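Local atomic coordinates of arginine kinase (Anthopleura japonica, PDB entry 4RF6), a protein that catalyses the reversible transfer of a phosphate group from ATP to L-arginine, giving phosphoarginine and ADP, with two phosphagen kinase units in one chain. Residues K36-T39 and P40-E44; G86-F89 and D90-E94. All coordinates share one frame; numbering follows the deposited sequence.

In the fold
Both contacts are local and belong to the first phosphagen kinase N-terminal region of the tandem protein, with centres about 11 Å apart. Contact 1 is a partly buried link between two short helices, 33-37 and 40-46, and relies on a threonine cap; contact 2 is one stretch of helix 86-96, largely buried and held by three i to i+4 main-chain bonds. Y37 joins them: its ring packs on A91 and I92, with CD1 3.5 Å from A91 CB, while its carbonyl lies by L88 CD1. L38 and L88 both also touch L57 and I61 of helix 57-66. Contact 1 thus pairs a side-chain cap with one backbone bond and some apolar packing, whereas contact 2 combines backbone bonds with aliphatic side chains.

Contact 1 (K36-T39 and P40-E44); sequences KYLT and PKVFE
T39 is the N-cap of helix 40-46, which P40 begins, in a local N-cap contact at the turn between helix 33-37 and helix 40-46 in the first phosphagen kinase N-terminal region. L38 makes the break, as the centre of an inverse gamma turn, with a weak bond from T39 N back to Y37 O. As N-cap, T39 holds the new helix by two atoms. Its carbonyl O receives F43 N at 2.9 Å, the N-H nearly straight (166°) and almost in line with the C=O. Its OG1, held between the backbone N and the carbonyl carbon (chi1 63°), faces V42 N for a weak capping bond of 3.4 Å. P40 is the first residue of the helix, and its O accepts from E44 N. On the outer side K41 NZ and E44 OE1 form a salt bridge of 3.5 Å. Inward, both L38 methyls approach F43 CD1, CD2 lying obliquely to the ring at 4.1 Å, and L38 CD1 also meets V42 CG1 at 4.2 Å. Beyond the segments F43 meets W58 with the ring planes steeply inclined, L38 packs on P20, L23, L57 and I61, and Y37 OH is hydrogen-bonded to D95. V42 CG2, in turn, packs beside two oxygens, 3.2 Å from T39 OG1 and 3.6 Å from Y37 O.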
loop_
_atom_site.group_PDB
_atom_site.type_symbol
_atom_site.label_atom_id
_atom_site.label_comp_id
_atom_site.label_asym_id
_atom_site.label_seq_id
_atom_site.Cartn_x
_atom_site.Cartn_y
_atom_site.Cartn_z
ATOM N N LYS A 36 18.386 26.055 27.058
ATOM C CA LYS A 36 19.406 25.354 27.821
ATOM C C LYS A 36 20.815 25.916 27.580
ATOM O O LYS A 36 21.643 25.952 28.494
ATOM C CB LYS A 36 19.354 23.855 27.503
ATOM C CG LYS A 36 20.218 22.994 28.408
ATOM C CD LYS A 36 20.063 21.507 28.103
ATOM C CE LYS A 36 18.661 21.006 28.410
ATOM N NZ LYS A 36 18.553 19.520 28.276
ATOM N N TYR A 37 21.083 26.379 26.364
ATOM C CA TYR A 37 22.450 26.762 26.012
ATOM C C TYR A 37 22.678 28.213 25.588
ATOM O O TYR A 37 23.828 28.642 25.469
ATOM C CB TYR A 37 23.006 25.801 24.965
ATOM C CG TYR A 37 23.045 24.386 25.469
ATOM C CD1 TYR A 37 23.933 24.018 26.469
ATOM C CD2 TYR A 37 22.180 23.424 24.963
ATOM C CE1 TYR A 37 23.972 22.729 26.942
ATOM C CE2 TYR A 37 22.211 22.129 25.430
ATOM C CZ TYR A 37 23.107 21.788 26.421
ATOM O OH TYR A 37 23.146 20.502 26.894
ATOM N N LEU A 38 21.609 28.966 25.352
ATOM C CA LEU A 38 21.779 30.401 25.174
ATOM C C LEU A 38 21.739 31.081 26.537
ATOM O O LEU A 38 20.685 31.534 26.990
ATOM C CB LEU A 38 20.726 31.008 24.253
ATOM C CG LEU A 38 20.979 32.495 23.958
ATOM C CD1 LEU A 38 22.046 32.665 22.895
ATOM C CD2 LEU A 38 19.701 33.188 23.558
ATOM N N THR A 39 22.897 31.121 27.189
ATOM C CA THR A 39 23.058 31.784 28.472
ATOM C C THR A 39 23.436 33.241 28.198
ATOM O O THR A 39 23.885 33.558 27.090
ATOM C CB THR A 39 24.132 31.080 29.320
ATOM O OG1 THR A 39 25.399 31.161 28.657
ATOM C CG2 THR A 39 23.767 29.606 29.540
ATOM N N PRO A 40 23.224 34.136 29.184
ATOM C CA PRO A 40 23.508 35.566 28.996
ATOM C C PRO A 40 24.931 35.824 28.511
ATOM O O PRO A 40 25.161 36.758 27.745
ATOM C CB PRO A 40 23.327 36.138 30.404
ATOM C CG PRO A 40 22.304 35.256 31.030
ATOM C CD PRO A 40 22.560 33.874 30.476
ATOM N N LYS A 41 25.873 34.997 28.948
ATOM C CA LYS A 41 27.266 35.156 28.551
ATOM C C LYS A 41 27.523 34.692 27.116
ATOM O O LYS A 41 28.296 35.320 26.379
ATOM C CB LYS A 41 28.186 34.430 29.528
ATOM C CG LYS A 41 28.305 35.116 30.885
ATOM C CD LYS A 41 28.770 36.560 30.729
ATOM C CE LYS A 41 29.106 37.186 32.079
ATOM N NZ LYS A 41 29.765 38.519 31.935
ATOM N N VAL A 42 26.886 33.587 26.729
ATOM C CA VAL A 42 26.912 33.137 25.342
ATOM C C VAL A 42 26.337 34.239 24.467
ATOM O O VAL A 42 26.907 34.571 23.427
ATOM C CB VAL A 42 26.121 31.829 25.129
ATOM C CG1 VAL A 42 25.998 31.505 23.643
ATOM C CG2 VAL A 42 26.795 30.679 25.848
ATOM N N PHE A 43 25.219 34.818 24.902
ATOM C CA PHE A 43 24.587 35.907 24.161
ATOM C C PHE A 43 25.510 37.124 24.035
ATOM O O PHE A 43 25.697 37.655 22.936
ATOM C CB PHE A 43 23.251 36.326 24.792
ATOM C CG PHE A 43 22.459 37.280 23.936
ATOM C CD1 PHE A 43 21.636 36.797 22.929
ATOM C CD2 PHE A 43 22.555 38.655 24.121
ATOM C CE1 PHE A 43 20.912 37.662 22.126
ATOM C CE2 PHE A 43 21.838 39.531 23.317
ATOM C CZ PHE A 43 21.015 39.030 22.318
ATOM N N GLU A 44 26.071 37.567 25.158
ATOM C CA GLU A 44 26.987 38.710 25.167
ATOM C C GLU A 44 28.177 38.504 24.232
ATOM O O GLU A 44 28.549 39.402 23.477
ATOM C CB GLU A 44 27.495 38.995 26.586
ATOM C CG GLU A 44 26.561 39.846 27.441
ATOM C CD GLU A 44 27.178 40.245 28.775
ATOM O OE1 GLU A 44 28.366 39.930 29.012
ATOM O OE2 GLU A 44 26.470 40.878 29.591
#

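Contact 2 (G86-F89 and D90-E94); sequences GPLF and DAIIE
D90 starts the second half of this local contact within helix 86-96 by sending its N-H to G86 O, 2.7 Å away, an i to i+4 alpha-helical bond lying in the carbonyl plane. With its CG turned beside its own backbone N (chi1 -69°), the D90 side chain keeps its carboxylate next to the same carbonyl but without a bond to it: D90 OD2 and G86 O, 3.4 Å apart, are both acceptors. A91 offers one methyl, with CB 3.7 Å from L88 O. I92 repeats the helical bond, its N to L88 O at 3.2 Å with an N-H angle of 169°. Its side chain reaches back to L88, where the CD1 methyls of L88 and I92 meet at 3.9 Å as the side chains cross at a slant. Y37 and L33 of helix 33-37 and the loop residue V74 extend this apolar patch. I93 N bonds F89 O at 2.7 Å, and I93 CD1 bends toward the preceding turn, 4.3 Å from F89 CB. The F89 ring, by contrast, is directed to Y82, C60 and V74, which probably binds the substrate, as in related kinases. E94 closes the segment with E94 N to D90 O, and its OE2 accepts from L102 N. The chemistry is that of a regular helix: three backbone bonds satisfy the N-H groups of D90, I92 and I93, leaving the aliphatic and aromatic side chains of L88, F89, I92 and I93 to pack.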
loop_
_atom_site.group_PDB
_atom_site.type_symbol
_atom_site.label_atom_id
_atom_site.label_comp_id
_atom_site.label_asym_id
_atom_site.label_seq_id
_atom_site.Cartn_x
_atom_site.Cartn_y
_atom_site.Cartn_z
ATOM N N GLY A 86 29.438 28.785 17.144
ATOM C CA GLY A 86 29.806 27.495 17.723
ATOM C C GLY A 86 29.490 27.257 19.192
ATOM O O GLY A 86 28.941 26.213 19.545
ATOM N N PRO A 87 29.841 28.212 20.068
ATOM C CA PRO A 87 29.552 28.038 21.499
ATOM C C PRO A 87 28.084 27.711 21.782
ATOM O O PRO A 87 27.784 27.075 22.799
ATOM C CB PRO A 87 29.907 29.402 22.083
ATOM C CG PRO A 87 31.024 29.883 21.203
ATOM C CD PRO A 87 30.691 29.392 19.818
ATOM N N LEU A 88 27.189 28.133 20.891
ATOM C CA LEU A 88 25.778 27.778 20.994
ATOM C C LEU A 88 25.501 26.442 20.302
ATOM O O LEU A 88 25.050 25.487 20.939
ATOM C CB LEU A 88 24.894 28.878 20.394
ATOM C CG LEU A 88 23.390 28.596 20.410
ATOM C CD1 LEU A 88 22.901 28.399 21.833
ATOM C CD2 LEU A 88 22.623 29.718 19.753
ATOM N N PHE A 89 25.780 26.381 19.000
ATOM C CA PHE A 89 25.488 25.185 18.196
ATOM C C PHE A 89 26.181 23.908 18.693
ATOM O O PHE A 89 25.567 22.836 18.701
ATOM C CB PHE A 89 25.816 25.423 16.712
ATOM C CG PHE A 89 24.791 26.261 15.983
ATOM C CD1 PHE A 89 23.630 25.684 15.487
ATOM C CD2 PHE A 89 24.998 27.622 15.787
ATOM C CE1 PHE A 89 22.683 26.449 14.815
ATOM C CE2 PHE A 89 24.058 28.399 15.113
ATOM C CZ PHE A 89 22.896 27.812 14.631
ATOM N N ASP A 90 27.445 24.013 19.103
ATOM C CA ASP A 90 28.189 22.832 19.562
ATOM C C ASP A 90 27.498 22.136 20.728
ATOM O O ASP A 90 27.339 20.912 20.743
ATOM C CB ASP A 90 29.617 23.201 19.976
ATOM C CG ASP A 90 30.481 23.598 18.799
ATOM O OD1 ASP A 90 30.047 23.387 17.648
ATOM O OD2 ASP A 90 31.597 24.113 19.033
ATOM N N ALA A 91 27.099 22.930 21.712
ATOM C CA ALA A 91 26.406 22.408 22.883
ATOM C C ALA A 91 25.079 21.776 22.476
ATOM O O ALA A 91 24.742 20.675 22.909
ATOM C CB ALA A 91 26.183 23.513 23.892
ATOM N N ILE A 92 24.330 22.486 21.639
ATOM C CA ILE A 92 23.048 21.992 21.150
ATOM C C ILE A 92 23.212 20.663 20.405
ATOM O O ILE A 92 22.471 19.708 20.647
ATOM C CB ILE A 92 22.364 23.027 20.239
ATOM C CG1 ILE A 92 21.923 24.244 21.054
ATOM C CG2 ILE A 92 21.174 22.406 19.510
ATOM C CD1 ILE A 92 21.183 25.296 20.250
ATOM N N ILE A 93 24.191 20.608 19.508
ATOM C CA ILE A 93 24.444 19.404 18.723
ATOM C C ILE A 93 24.782 18.214 19.620
ATOM O O ILE A 93 24.149 17.156 19.529
ATOM C CB ILE A 93 25.589 19.624 17.703
ATOM C CG1 ILE A 93 25.105 20.465 16.520
ATOM C CG2 ILE A 93 26.131 18.284 17.211
ATOM C CD1 ILE A 93 26.216 21.264 15.829
ATOM N N GLU A 94 25.773 18.388 20.492
ATOM C CA GLU A 94 26.229 17.289 21.338
ATOM C C GLU A 94 25.177 16.835 22.360
ATOM O O GLU A 94 25.247 15.714 22.869
ATOM C CB GLU A 94 27.569 17.627 22.009
ATOM C CG GLU A 94 28.742 17.708 21.029
ATOM C CD GLU A 94 30.086 17.873 21.723
ATOM O OE1 GLU A 94 30.095 18.188 22.932
ATOM O OE2 GLU A 94 31.127 17.681 21.059
#